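Local structure of putative sulfatase yidJ (Bacteroides fragilis, 2QZU) at residues A[36-41]-A[229-234]; A[50-55]-A[243-248]; A[249-254]-A[275-280]. The protein probably hydrolyses sulfate esters as a metal-binding arylsulfatase of the sulfatase family. All blocks are in the same frame, centred on the assembly; numbering follows the deposited sequence.

Contact 1. Residues A[36-41]-A[229-234]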
ATOM      1  N   ASP A  36      10.177 -13.796   8.256  1.00  7.46           N
ATOM      2  CA  ASP A  36       9.010 -13.386   9.011  1.00  6.59           C
ATOM      3  C   ASP A  36       7.672 -13.762   8.364  1.00  6.25           C
ATOM      4  O   ASP A  36       7.511 -13.697   7.144  1.00  5.77           O
ATOM      5  CB  ASP A  36       9.089 -11.870   9.247  1.00  6.91           C
ATOM      6  CG  ASP A  36       8.099 -11.380  10.278  1.00 10.15           C
ATOM      7  OD1 ASP A  36       6.887 -11.350   9.976  1.00 14.50           O
ATOM      8  OD2 ASP A  36       8.534 -11.029  11.395  1.00  9.80           O
ATOM      9  N   GLN A  37       6.722 -14.183   9.198  1.00  5.06           N
ATOM     10  CA  GLN A  37       5.376 -14.512   8.739  1.00  3.59           C
ATOM     11  C   GLN A  37       5.305 -15.639   7.709  1.00  5.96           C
ATOM     12  O   GLN A  37       4.479 -15.601   6.792  1.00  4.58           O
ATOM     13  CB  GLN A  37       4.739 -13.238   8.182  1.00  6.48           C
ATOM     14  CG  GLN A  37       3.228 -13.246   8.087  1.00  6.22           C
ATOM     15  CD  GLN A  37       2.664 -11.848   8.238  1.00 11.26           C
ATOM     16  OE1 GLN A  37       2.820 -11.218   9.286  1.00  6.28           O
ATOM     17  NE2 GLN A  37       2.012 -11.353   7.195  1.00  9.91           N
ATOM     18  N   TYR A  38       6.147 -16.652   7.890  1.00  4.16           N
ATOM     19  CA  TYR A  38       6.209 -17.802   6.986  1.00  4.49           C
ATOM     20  C   TYR A  38       5.419 -18.990   7.568  1.00  5.49           C
ATOM     21  O   TYR A  38       5.764 -19.514   8.629  1.00  5.74           O
ATOM     22  CB  TYR A  38       7.683 -18.193   6.781  1.00  6.61           C
ATOM     23  CG  TYR A  38       7.958 -19.162   5.643  1.00  2.86           C
ATOM     24  CD1 TYR A  38       7.339 -20.412   5.593  1.00  6.47           C
ATOM     25  CD2 TYR A  38       8.855 -18.829   4.628  1.00  9.90           C
ATOM     26  CE1 TYR A  38       7.609 -21.310   4.554  1.00  5.45           C
ATOM     27  CE2 TYR A  38       9.134 -19.721   3.587  1.00  9.17           C
ATOM     28  CZ  TYR A  38       8.505 -20.957   3.559  1.00  7.76           C
ATOM     29  OH  TYR A  38       8.770 -21.844   2.537  1.00  5.68           O
ATOM     30  N   ARG A  39       4.362 -19.410   6.874  1.00  4.18           N
ATOM     31  CA  ARG A  39       3.537 -20.536   7.328  1.00  7.61           C
ATOM     32  C   ARG A  39       4.240 -21.881   7.191  1.00  7.90           C
ATOM     33  O   ARG A  39       4.885 -22.157   6.180  1.00  6.48           O
ATOM     34  CB  ARG A  39       2.218 -20.597   6.554  1.00  9.30           C
ATOM     35  CG  ARG A  39       1.229 -19.513   6.931  1.00  6.93           C
ATOM     36  CD  ARG A  39      -0.162 -19.783   6.362  1.00 10.14           C
ATOM     37  NE  ARG A  39      -0.221 -19.706   4.902  1.00  4.93           N
ATOM     38  CZ  ARG A  39      -0.069 -20.744   4.082  1.00  9.88           C
ATOM     39  NH1 ARG A  39       0.160 -21.958   4.565  1.00  9.61           N
ATOM     40  NH2 ARG A  39      -0.165 -20.567   2.771  1.00  7.87           N
ATOM     41  N   GLY A  40       4.083 -22.724   8.206  1.00  8.46           N
ATOM     42  CA  GLY A  40       4.714 -24.032   8.197  1.00 10.71           C
ATOM     43  C   GLY A  40       4.377 -24.934   7.019  1.00 10.47           C
ATOM     44  O   GLY A  40       5.251 -25.638   6.513  1.00  9.90           O
ATOM     45  N   ASP A  41       3.125 -24.932   6.571  1.00 10.00           N
ATOM     46  CA  ASP A  41       2.751 -25.795   5.453  1.00  7.28           C
ATOM     47  C   ASP A  41       3.122 -25.245   4.082  1.00  8.06           C
ATOM     48  O   ASP A  41       2.918 -25.915   3.073  1.00  8.23           O
ATOM     49  CB  ASP A  41       1.249 -26.112   5.482  1.00 11.44           C
ATOM     50  CG  ASP A  41       0.865 -27.010   6.647  1.00 16.75           C
ATOM     51  OD1 ASP A  41       1.738 -27.766   7.124  1.00 12.72           O
ATOM     52  OD2 ASP A  41      -0.307 -26.968   7.074  1.00 24.06           O
ATOM     53  N   ASN A 229      12.567 -10.302   6.036  1.00  5.09           N
ATOM     54  CA  ASN A 229      11.223  -9.776   6.250  1.00  6.60           C
ATOM     55  C   ASN A 229      10.155 -10.518   5.438  1.00  5.11           C
ATOM     56  O   ASN A 229       9.183 -11.017   6.006  1.00  5.67           O
ATOM     57  CB  ASN A 229      11.196  -8.272   5.957  1.00  8.87           C
ATOM     58  CG  ASN A 229      10.140  -7.546   6.771  1.00  9.42           C
ATOM     59  OD1 ASN A 229       9.012  -8.015   6.896  1.00 11.74           O
ATOM     60  ND2 ASN A 229      10.503  -6.395   7.328  1.00 15.04           N
ATOM     61  N   PRO A 230      10.303 -10.590   4.101  1.00  5.46           N
ATOM     62  CA  PRO A 230       9.271 -11.320   3.351  1.00  5.08           C
ATOM     63  C   PRO A 230       9.275 -12.753   3.895  1.00  4.58           C
ATOM     64  O   PRO A 230      10.306 -13.226   4.363  1.00  7.41           O
ATOM     65  CB  PRO A 230       9.781 -11.266   1.913  1.00  3.76           C
ATOM     66  CG  PRO A 230      10.602  -9.997   1.874  1.00  5.34           C
ATOM     67  CD  PRO A 230      11.330 -10.033   3.199  1.00  4.50           C
ATOM     68  N   PRO A 231       8.146 -13.478   3.803  1.00  6.84           N
ATOM     69  CA  PRO A 231       6.849 -13.126   3.222  1.00  8.40           C
ATOM     70  C   PRO A 231       5.909 -12.254   4.057  1.00  8.22           C
ATOM     71  O   PRO A 231       4.694 -12.320   3.884  1.00  8.20           O
ATOM     72  CB  PRO A 231       6.244 -14.488   2.908  1.00  6.23           C
ATOM     73  CG  PRO A 231       6.709 -15.308   4.063  1.00  5.14           C
ATOM     74  CD  PRO A 231       8.155 -14.893   4.226  1.00  3.02           C
ATOM     75  N   HIS A 232       6.460 -11.450   4.960  1.00  8.55           N
ATOM     76  CA  HIS A 232       5.641 -10.546   5.765  1.00  8.99           C
ATOM     77  C   HIS A 232       5.076  -9.505   4.798  1.00  8.62           C
ATOM     78  O   HIS A 232       5.640  -9.285   3.726  1.00 10.20           O
ATOM     79  CB  HIS A 232       6.498  -9.888   6.849  1.00  7.99           C
ATOM     80  CG  HIS A 232       5.759  -8.898   7.698  1.00 10.13           C
ATOM     81  ND1 HIS A 232       5.651  -7.565   7.363  1.00  8.45           N
ATOM     82  CD2 HIS A 232       5.122  -9.041   8.883  1.00 11.46           C
ATOM     83  CE1 HIS A 232       4.982  -6.930   8.309  1.00 19.38           C
ATOM     84  NE2 HIS A 232       4.649  -7.802   9.243  1.00 14.09           N
ATOM     85  N   THR A 233       3.979  -8.857   5.180  1.00  6.09           N
ATOM     86  CA  THR A 233       3.327  -7.896   4.302  1.00  7.96           C
ATOM     87  C   THR A 233       4.157  -6.937   3.523  1.00 14.37           C
ATOM     88  O   THR A 233       5.246  -6.508   3.924  1.00 12.66           O
ATOM     89  CB  THR A 233       2.236  -7.086   4.989  1.00 11.21           C
ATOM     90  OG1 THR A 233       2.695  -6.653   6.269  1.00  8.95           O
ATOM     91  CG2 THR A 233       0.960  -7.919   5.100  1.00 10.15           C
ATOM     92  N   GLY A 234       3.524  -6.549   2.427  1.00 14.66           N
ATOM     93  CA  GLY A 234       4.116  -5.726   1.421  1.00 11.88           C
ATOM     94  C   GLY A 234       4.268  -6.961   0.562  1.00  9.84           C
ATOM     95  O   GLY A 234       5.326  -7.215   0.004  1.00  9.52           O
TER

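Contact 2. Residues A[50-55]-A[243-248]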
ATOM      1  N   PRO A  50       0.983 -25.911  -3.530  1.00 12.38           N
ATOM      2  CA  PRO A  50       1.823 -25.825  -4.727  1.00 14.06           C
ATOM      3  C   PRO A  50       2.827 -24.676  -4.736  1.00 11.86           C
ATOM      4  O   PRO A  50       3.004 -24.001  -5.754  1.00 16.79           O
ATOM      5  CB  PRO A  50       0.798 -25.706  -5.846  1.00 14.87           C
ATOM      6  CG  PRO A  50      -0.233 -24.831  -5.220  1.00 12.57           C
ATOM      7  CD  PRO A  50      -0.375 -25.403  -3.811  1.00 15.49           C
ATOM      8  N   VAL A  51       3.481 -24.445  -3.605  1.00  9.99           N
ATOM      9  CA  VAL A  51       4.475 -23.388  -3.535  1.00 12.07           C
ATOM     10  C   VAL A  51       5.832 -24.012  -3.852  1.00  7.76           C
ATOM     11  O   VAL A  51       6.124 -25.133  -3.431  1.00 10.98           O
ATOM     12  CB  VAL A  51       4.489 -22.717  -2.136  1.00 12.60           C
ATOM     13  CG1 VAL A  51       4.832 -23.735  -1.059  1.00 16.06           C
ATOM     14  CG2 VAL A  51       5.478 -21.562  -2.129  1.00 14.27           C
ATOM     15  N   LYS A  52       6.652 -23.288  -4.610  1.00 11.51           N
ATOM     16  CA  LYS A  52       7.963 -23.782  -5.006  1.00 10.38           C
ATOM     17  C   LYS A  52       9.076 -23.307  -4.086  1.00  7.48           C
ATOM     18  O   LYS A  52       9.337 -22.108  -3.984  1.00  8.97           O
ATOM     19  CB  LYS A  52       8.263 -23.357  -6.445  1.00 11.99           C
ATOM     20  CG  LYS A  52       7.260 -23.898  -7.455  1.00 16.65           C
ATOM     21  CD  LYS A  52       7.581 -23.435  -8.862  1.00 30.20           C
ATOM     22  CE  LYS A  52       6.583 -23.999  -9.862  1.00 34.38           C
ATOM     23  NZ  LYS A  52       6.596 -25.488  -9.872  1.00 37.55           N
ATOM     24  N   THR A  53       9.723 -24.261  -3.420  1.00  8.68           N
ATOM     25  CA  THR A  53      10.828 -23.986  -2.503  1.00  6.57           C
ATOM     26  C   THR A  53      11.907 -25.044  -2.731  1.00  6.78           C
ATOM     27  O   THR A  53      12.214 -25.840  -1.847  1.00  7.29           O
ATOM     28  CB  THR A  53      10.366 -24.056  -1.024  1.00  4.37           C
ATOM     29  OG1 THR A  53       9.841 -25.359  -0.737  1.00  9.88           O
ATOM     30  CG2 THR A  53       9.292 -23.015  -0.752  1.00  8.94           C
ATOM     31  N   PRO A  54      12.504 -25.058  -3.930  1.00  9.00           N
ATOM     32  CA  PRO A  54      13.540 -26.055  -4.211  1.00 10.65           C
ATOM     33  C   PRO A  54      14.753 -26.061  -3.277  1.00  7.28           C
ATOM     34  O   PRO A  54      15.297 -27.123  -2.973  1.00  8.79           O
ATOM     35  CB  PRO A  54      13.914 -25.763  -5.665  1.00 10.78           C
ATOM     36  CG  PRO A  54      13.672 -24.280  -5.788  1.00  8.71           C
ATOM     37  CD  PRO A  54      12.353 -24.119  -5.057  1.00  9.30           C
ATOM     38  N   HIS A  55      15.178 -24.891  -2.816  1.00  5.09           N
ATOM     39  CA  HIS A  55      16.347 -24.829  -1.943  1.00  7.19           C
ATOM     40  C   HIS A  55      16.054 -25.315  -0.527  1.00  6.63           C
ATOM     41  O   HIS A  55      16.887 -25.982   0.091  1.00  5.60           O
ATOM     42  CB  HIS A  55      16.911 -23.408  -1.954  1.00 10.05           C
ATOM     43  CG  HIS A  55      17.371 -22.971  -3.309  1.00 12.03           C
ATOM     44  ND1 HIS A  55      18.486 -23.500  -3.921  1.00 17.89           N
ATOM     45  CD2 HIS A  55      16.829 -22.106  -4.199  1.00 12.50           C
ATOM     46  CE1 HIS A  55      18.610 -22.985  -5.129  1.00 14.96           C
ATOM     47  NE2 HIS A  55      17.616 -22.135  -5.323  1.00 16.57           N
ATOM     48  N   LYS A 243       6.928 -13.396  -9.222  1.00  7.55           N
ATOM     49  CA  LYS A 243       5.487 -13.326  -9.439  1.00  4.17           C
ATOM     50  C   LYS A 243       5.110 -14.120 -10.690  1.00  6.13           C
ATOM     51  O   LYS A 243       4.071 -14.782 -10.726  1.00  9.82           O
ATOM     52  CB  LYS A 243       5.028 -11.869  -9.597  1.00  4.14           C
ATOM     53  CG  LYS A 243       5.170 -11.010  -8.346  1.00  5.88           C
ATOM     54  CD  LYS A 243       4.580  -9.615  -8.578  1.00  6.94           C
ATOM     55  CE  LYS A 243       4.708  -8.723  -7.356  1.00 11.45           C
ATOM     56  NZ  LYS A 243       4.093  -7.381  -7.588  1.00  8.57           N
ATOM     57  N   GLU A 244       5.965 -14.053 -11.709  1.00 11.93           N
ATOM     58  CA  GLU A 244       5.733 -14.756 -12.973  1.00 16.44           C
ATOM     59  C   GLU A 244       5.528 -16.252 -12.772  1.00 14.66           C
ATOM     60  O   GLU A 244       4.801 -16.893 -13.525  1.00 17.14           O
ATOM     61  CB  GLU A 244       6.917 -14.553 -13.926  1.00 15.12           C
ATOM     62  CG  GLU A 244       6.606 -13.718 -15.157  1.00 34.46           C
ATOM     63  CD  GLU A 244       7.045 -12.273 -15.013  1.00 46.39           C
ATOM     64  OE1 GLU A 244       8.264 -12.035 -14.880  1.00 35.44           O
ATOM     65  OE2 GLU A 244       6.172 -11.379 -15.036  1.00 54.79           O
ATOM     66  N   ILE A 245       6.185 -16.804 -11.760  1.00 12.47           N
ATOM     67  CA  ILE A 245       6.086 -18.227 -11.469  1.00 15.28           C
ATOM     68  C   ILE A 245       4.668 -18.661 -11.105  1.00 15.79           C
ATOM     69  O   ILE A 245       4.287 -19.807 -11.344  1.00 16.79           O
ATOM     70  CB  ILE A 245       7.055 -18.607 -10.320  1.00 18.29           C
ATOM     71  CG1 ILE A 245       8.501 -18.381 -10.775  1.00 14.61           C
ATOM     72  CG2 ILE A 245       6.849 -20.063  -9.902  1.00 16.75           C
ATOM     73  CD1 ILE A 245       9.523 -18.534  -9.669  1.00 12.71           C
ATOM     74  N   TYR A 246       3.885 -17.744 -10.545  1.00 12.19           N
ATOM     75  CA  TYR A 246       2.519 -18.057 -10.132  1.00 10.67           C
ATOM     76  C   TYR A 246       1.429 -17.377 -10.962  1.00 14.56           C
ATOM     77  O   TYR A 246       0.268 -17.330 -10.548  1.00 13.15           O
ATOM     78  CB  TYR A 246       2.353 -17.695  -8.655  1.00  7.35           C
ATOM     79  CG  TYR A 246       3.290 -18.480  -7.766  1.00  8.16           C
ATOM     80  CD1 TYR A 246       3.000 -19.796  -7.410  1.00 12.79           C
ATOM     81  CD2 TYR A 246       4.498 -17.930  -7.334  1.00  8.09           C
ATOM     82  CE1 TYR A 246       3.889 -20.551  -6.650  1.00  9.74           C
ATOM     83  CE2 TYR A 246       5.401 -18.677  -6.572  1.00  8.41           C
ATOM     84  CZ  TYR A 246       5.086 -19.987  -6.237  1.00  8.96           C
ATOM     85  OH  TYR A 246       5.967 -20.739  -5.504  1.00 12.05           O
ATOM     86  N   LYS A 247       1.800 -16.866 -12.130  1.00 13.31           N
ATOM     87  CA  LYS A 247       0.850 -16.186 -13.001  1.00 20.20           C
ATOM     88  C   LYS A 247      -0.301 -17.090 -13.438  1.00 23.26           C
ATOM     89  O   LYS A 247      -1.395 -16.607 -13.726  1.00 28.95           O
ATOM     90  CB  LYS A 247       1.561 -15.637 -14.242  1.00 20.44           C
ATOM     91  CG  LYS A 247       2.146 -16.703 -15.156  1.00 27.08           C
ATOM     92  CD  LYS A 247       2.736 -16.085 -16.416  1.00 30.55           C
ATOM     93  CE  LYS A 247       3.314 -17.149 -17.337  1.00 46.25           C
ATOM     94  NZ  LYS A 247       3.857 -16.565 -18.596  1.00 46.89           N
ATOM     95  N   ASP A 248      -0.055 -18.398 -13.486  1.00 20.95           N
ATOM     96  CA  ASP A 248      -1.087 -19.348 -13.901  1.00 21.36           C
ATOM     97  C   ASP A 248      -1.641 -20.176 -12.745  1.00 22.34           C
ATOM     98  O   ASP A 248      -2.383 -21.134 -12.963  1.00 21.72           O
ATOM     99  CB  ASP A 248      -0.543 -20.294 -14.977  1.00 26.53           C
ATOM    100  CG  ASP A 248      -0.020 -19.556 -16.196  1.00 32.24           C
ATOM    101  OD1 ASP A 248      -0.755 -18.707 -16.743  1.00 37.34           O
ATOM    102  OD2 ASP A 248       1.126 -19.832 -16.611  1.00 36.09           O
TER

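Contact 3. Residues A[249-254]-A[275-280]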
ATOM      1  N   LEU A 249      -1.276 -19.806 -11.520  1.00 17.21           N
ATOM      2  CA  LEU A 249      -1.744 -20.522 -10.337  1.00 16.52           C
ATOM      3  C   LEU A 249      -3.270 -20.501 -10.248  1.00 16.40           C
ATOM      4  O   LEU A 249      -3.892 -19.453 -10.412  1.00 18.29           O
ATOM      5  CB  LEU A 249      -1.149 -19.889  -9.072  1.00 14.70           C
ATOM      6  CG  LEU A 249      -1.534 -20.519  -7.730  1.00 15.39           C
ATOM      7  CD1 LEU A 249      -0.958 -21.921  -7.639  1.00 20.24           C
ATOM      8  CD2 LEU A 249      -1.011 -19.657  -6.591  1.00 21.03           C
ATOM      9  N   ASP A 250      -3.867 -21.663  -9.994  1.00 19.96           N
ATOM     10  CA  ASP A 250      -5.320 -21.773  -9.869  1.00 19.63           C
ATOM     11  C   ASP A 250      -5.668 -21.511  -8.405  1.00 19.95           C
ATOM     12  O   ASP A 250      -5.690 -22.433  -7.590  1.00 14.19           O
ATOM     13  CB  ASP A 250      -5.781 -23.179 -10.264  1.00 22.07           C
ATOM     14  CG  ASP A 250      -7.292 -23.287 -10.397  1.00 29.26           C
ATOM     15  OD1 ASP A 250      -8.015 -22.813  -9.497  1.00 28.29           O
ATOM     16  OD2 ASP A 250      -7.759 -23.860 -11.403  1.00 34.51           O
ATOM     17  N   VAL A 251      -5.939 -20.253  -8.079  1.00 16.97           N
ATOM     18  CA  VAL A 251      -6.258 -19.870  -6.708  1.00 19.03           C
ATOM     19  C   VAL A 251      -7.508 -20.546  -6.141  1.00 17.63           C
ATOM     20  O   VAL A 251      -7.513 -20.998  -4.994  1.00 17.82           O
ATOM     21  CB  VAL A 251      -6.407 -18.335  -6.597  1.00 17.91           C
ATOM     22  CG1 VAL A 251      -6.740 -17.941  -5.175  1.00 16.07           C
ATOM     23  CG2 VAL A 251      -5.115 -17.661  -7.038  1.00 16.31           C
ATOM     24  N   GLU A 252      -8.565 -20.631  -6.939  1.00 19.98           N
ATOM     25  CA  GLU A 252      -9.796 -21.251  -6.465  1.00 21.30           C
ATOM     26  C   GLU A 252      -9.552 -22.702  -6.045  1.00 19.76           C
ATOM     27  O   GLU A 252     -10.130 -23.186  -5.070  1.00 21.91           O
ATOM     28  CB  GLU A 252     -10.871 -21.181  -7.551  1.00 20.27           C
ATOM     29  CG  GLU A 252     -12.287 -21.320  -7.020  1.00 17.89           C
ATOM     30  CD  GLU A 252     -12.607 -20.318  -5.919  1.00 24.61           C
ATOM     31  OE1 GLU A 252     -12.373 -19.107  -6.117  1.00 19.53           O
ATOM     32  OE2 GLU A 252     -13.102 -20.743  -4.855  1.00 23.49           O
ATOM     33  N   ALA A 253      -8.677 -23.387  -6.772  1.00 18.15           N
ATOM     34  CA  ALA A 253      -8.357 -24.776  -6.466  1.00 18.17           C
ATOM     35  C   ALA A 253      -7.721 -24.901  -5.081  1.00 18.40           C
ATOM     36  O   ALA A 253      -7.877 -25.915  -4.403  1.00 16.28           O
ATOM     37  CB  ALA A 253      -7.413 -25.336  -7.523  1.00 21.61           C
ATOM     38  N   LEU A 254      -7.006 -23.859  -4.670  1.00 17.81           N
ATOM     39  CA  LEU A 254      -6.337 -23.846  -3.373  1.00 13.80           C
ATOM     40  C   LEU A 254      -7.319 -23.881  -2.207  1.00 16.76           C
ATOM     41  O   LEU A 254      -6.997 -24.390  -1.134  1.00 17.93           O
ATOM     42  CB  LEU A 254      -5.464 -22.591  -3.245  1.00 18.99           C
ATOM     43  CG  LEU A 254      -4.301 -22.426  -4.225  1.00 13.69           C
ATOM     44  CD1 LEU A 254      -3.682 -21.051  -4.057  1.00 14.08           C
ATOM     45  CD2 LEU A 254      -3.270 -23.515  -3.978  1.00 18.93           C
ATOM     46  N   ASN A 275      -4.286 -12.277  -2.358  1.00  6.91           N
ATOM     47  CA  ASN A 275      -2.906 -12.199  -1.885  1.00  9.87           C
ATOM     48  C   ASN A 275      -2.079 -13.484  -1.868  1.00 10.28           C
ATOM     49  O   ASN A 275      -0.862 -13.428  -1.684  1.00  8.00           O
ATOM     50  CB  ASN A 275      -2.887 -11.595  -0.477  1.00 12.65           C
ATOM     51  CG  ASN A 275      -3.311 -10.144  -0.461  1.00 10.07           C
ATOM     52  OD1 ASN A 275      -2.549  -9.258  -0.858  1.00 12.23           O
ATOM     53  ND2 ASN A 275      -4.535  -9.888  -0.014  1.00 12.49           N
ATOM     54  N   ILE A 276      -2.716 -14.635  -2.061  1.00  9.83           N
ATOM     55  CA  ILE A 276      -1.978 -15.892  -2.020  1.00 11.51           C
ATOM     56  C   ILE A 276      -0.873 -16.013  -3.075  1.00  7.64           C
ATOM     57  O   ILE A 276       0.196 -16.562  -2.790  1.00  7.18           O
ATOM     58  CB  ILE A 276      -2.940 -17.115  -2.106  1.00 12.84           C
ATOM     59  CG1 ILE A 276      -2.178 -18.404  -1.781  1.00 13.56           C
ATOM     60  CG2 ILE A 276      -3.577 -17.195  -3.482  1.00 12.96           C
ATOM     61  CD1 ILE A 276      -1.622 -18.458  -0.367  1.00 16.93           C
ATOM     62  N   ARG A 277      -1.108 -15.492  -4.278  1.00  6.91           N
ATOM     63  CA  ARG A 277      -0.096 -15.562  -5.334  1.00  8.18           C
ATOM     64  C   ARG A 277       1.184 -14.829  -4.955  1.00  4.92           C
ATOM     65  O   ARG A 277       2.286 -15.362  -5.121  1.00  6.93           O
ATOM     66  CB  ARG A 277      -0.623 -14.968  -6.647  1.00 11.51           C
ATOM     67  CG  ARG A 277      -1.533 -15.891  -7.431  1.00 18.34           C
ATOM     68  CD  ARG A 277      -1.813 -15.345  -8.830  1.00 12.43           C
ATOM     69  NE  ARG A 277      -2.720 -16.218  -9.569  1.00 28.60           N
ATOM     70  CZ  ARG A 277      -3.120 -16.003 -10.817  1.00 42.26           C
ATOM     71  NH1 ARG A 277      -2.693 -14.937 -11.480  1.00 48.55           N
ATOM     72  NH2 ARG A 277      -3.952 -16.855 -11.401  1.00 41.20           N
ATOM     73  N   ASN A 278       1.042 -13.604  -4.460  1.00  7.31           N
ATOM     74  CA  ASN A 278       2.210 -12.821  -4.081  1.00  6.68           C
ATOM     75  C   ASN A 278       2.869 -13.376  -2.826  1.00  5.68           C
ATOM     76  O   ASN A 278       4.074 -13.223  -2.642  1.00  6.76           O
ATOM     77  CB  ASN A 278       1.833 -11.348  -3.911  1.00  5.84           C
ATOM     78  CG  ASN A 278       1.724 -10.624  -5.247  1.00 10.70           C
ATOM     79  OD1 ASN A 278       1.082  -9.579  -5.354  1.00 14.42           O
ATOM     80  ND2 ASN A 278       2.365 -11.177  -6.269  1.00  8.74           N
ATOM     81  N   TYR A 279       2.083 -14.027  -1.971  1.00  5.93           N
ATOM     82  CA  TYR A 279       2.643 -14.631  -0.763  1.00  7.29           C
ATOM     83  C   TYR A 279       3.592 -15.745  -1.214  1.00  6.08           C
ATOM     84  O   TYR A 279       4.727 -15.847  -0.735  1.00  6.62           O
ATOM     85  CB  TYR A 279       1.535 -15.220   0.116  1.00 11.33           C
ATOM     86  CG  TYR A 279       2.024 -15.781   1.437  1.00  3.37           C
ATOM     87  CD1 TYR A 279       2.586 -14.950   2.411  1.00  4.79           C
ATOM     88  CD2 TYR A 279       1.916 -17.142   1.717  1.00  5.81           C
ATOM     89  CE1 TYR A 279       3.026 -15.466   3.638  1.00  4.83           C
ATOM     90  CE2 TYR A 279       2.353 -17.669   2.936  1.00  4.90           C
ATOM     91  CZ  TYR A 279       2.904 -16.825   3.890  1.00  5.80           C
ATOM     92  OH  TYR A 279       3.320 -17.348   5.095  1.00  4.52           O
ATOM     93  N   TYR A 280       3.135 -16.572  -2.153  1.00  5.65           N
ATOM     94  CA  TYR A 280       3.984 -17.650  -2.655  1.00  8.27           C
ATOM     95  C   TYR A 280       5.199 -17.084  -3.392  1.00  5.61           C
ATOM     96  O   TYR A 280       6.291 -17.643  -3.302  1.00  8.26           O
ATOM     97  CB  TYR A 280       3.202 -18.587  -3.590  1.00  5.58           C
ATOM     98  CG  TYR A 280       2.199 -19.504  -2.909  1.00  5.06           C
ATOM     99  CD1 TYR A 280       2.266 -19.772  -1.540  1.00  6.85           C
ATOM    100  CD2 TYR A 280       1.202 -20.140  -3.656  1.00  2.74           C
ATOM    101  CE1 TYR A 280       1.363 -20.655  -0.934  1.00  9.22           C
ATOM    102  CE2 TYR A 280       0.302 -21.019  -3.064  1.00  9.64           C
ATOM    103  CZ  TYR A 280       0.389 -21.272  -1.706  1.00  9.28           C
ATOM    104  OH  TYR A 280      -0.497 -22.145  -1.130  1.00 12.10           O
TER

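Contact 1. Residues A[36-41]-A[229-234]
Asp36 and Gln37 both bring a side-chain oxygen to the same carbon of the His232 ring: CD2 of His232 lies 3.1 Å from OD1 of Asp36 and 3.2 Å from OE1 of Gln37. These close C-H approaches are not hydrogen bonds. The Asp36 and His232 side chains run side by side, pointing the same way, each with CG anti to its backbone N (chi1 -167° and 178°), and their carboxylate and ring planes are 84° apart. The Pro231 ring meets backbone oxygens, its CD 3.2 Å from Asp36 O, while Tyr38 CD2 packs at 4.0 Å from the same Pro231 CD.

The peptide bond before Pro231 is cis, as a type VI turn requires; the turn is closed by His232 N bonding to Asn229 O at 2.9 Å and sets CG and CD of Pro231 beside residues 36-38. Farther out, Arg80 and Lys132 form salt bridges to Asp36 OD2, Lys326 hydrogen-bonds Gln37 OE1, and Tyr279 and Ile283 of helix 267-299 back Pro231.

Both loops follow neighbouring parallel strands, 29-35 and 222-228. Such buried loops at the carboxyl ends of central strands are characteristic of the alkaline phosphatase-like fold of sulfatases, and consistent with the active-site region.

Contact 2. Residues A[50-55]-A[243-248]
Tyr246 reaches across to Lys52, and its hydroxyl receives the backbone N-H of that lysine in a nearly straight hydrogen bond: Lys52 N to Tyr246 OH is 2.8 Å, with an angle of 176° at the hydrogen. The amide comes in at the ring edge, near the ring plane. Pro50 O lies at the edge too, 3.7 Å from Tyr246 CE1, and Val51 CG2 sits 3.5 Å from Tyr246 OH. The phenol therefore meets 50-52 with its rim and hydroxyl. Thr284 of helix 267-299 is hydrogen-bonded through OG1 to both Tyr246 OH and Lys52 O, so one threonine ties the two partners to the long helix.

Residues 244-247 form a type I beta turn, with Ile245 and Tyr246 at its two central positions. Their side chains are layered: CG2 of Ile245 stands 3.9 Å above the plane of the Tyr246 ring, displaced toward its rim. That same methyl is met by the lysine chain, Lys52 CD lying 3.6 Å from Ile245 CG2.

Lys52 thus contributes its aliphatic part. Its chain slides past Tyr246 in the opposite direction, extended as far as CE, and then bends at the last torsion (chi4 -60°), where NZ leads away from the turn. Beyond Lys52 the chain enters helix 54-61, whose early amide at His55 is bonded by Asp287 of helix 267-299.

Contact 3. Residues A[249-254]-A[275-280]
Arg277 starts with CG anti to its own carbonyl carbon (chi1 -79°) and stays extended through NE, a course that takes it past Leu249 in the opposite direction to the leucine side chain. Leu249 has CG anti to its backbone N; its CD2 branch lies 3.9 Å from Arg277 CG. The guanidinium then meets the leucine backbone: Arg277 NH2 donates to Leu249 O at 2.8 Å, bending to 145° at the hydrogen. The donor lies in the carbonyl plane, whereas the oxygen is tilted 23° out of the guanidinium plane, and Leu249 N lies over one face of the guanidinium.

Beside this polar grip runs an apolar seam. Leu249 CD2 approaches the edge of the Tyr280 ring, 3.7 Å from Tyr280 CD2, the two side chains crossing at about a right angle. Ile276 serves two partners, with Val251 CG1 3.7 Å from Ile276 CG2 and Leu254 CD1 3.8 Å from Ile276 CG1. Ile276 also lays CD1 over one face of the Tyr280 ring, toward its rim, and Tyr280 OH is hydrogen-bonded to Glu49.

The short helix 251-254 that supplies Val251 and Leu254 is weakly bonded. Asp250 is its N-cap, OD1 accepting from Ala253 N at 2.9 Å, and Glu252 forms a salt bridge to Arg273. Joined in this way to helix 267-299, the short helix rests on Ile276 and the Tyr280 ring, while the one hydrogen bond between the segments, from Arg277 to Leu249 O, probably steadies the backbone just ahead of the N-cap.

Contact 1 lies deep, its centre about 10 Å from the centre of the chain; the centres of contacts 2 and 3 lie at about 22 and 23 Å from it. The difference shows in their chemistry. The inner contact has no hydrogen bond between its segments and clusters polar groups whose partners lie elsewhere, whereas each outer contact combines one direct bond to the backbone with aliphatic packing. Helix 267-299 is common ground: it forms one side of contact 3, its Tyr279 OH probably bonds Gln37 O and Arg39 N of contact 1, and its Thr284 bonds Tyr246 and Lys52 of contact 2. Contacts 2 and 3 adjoin directly, since 243-248 runs into 249-254, and Pro50 packs on Leu254.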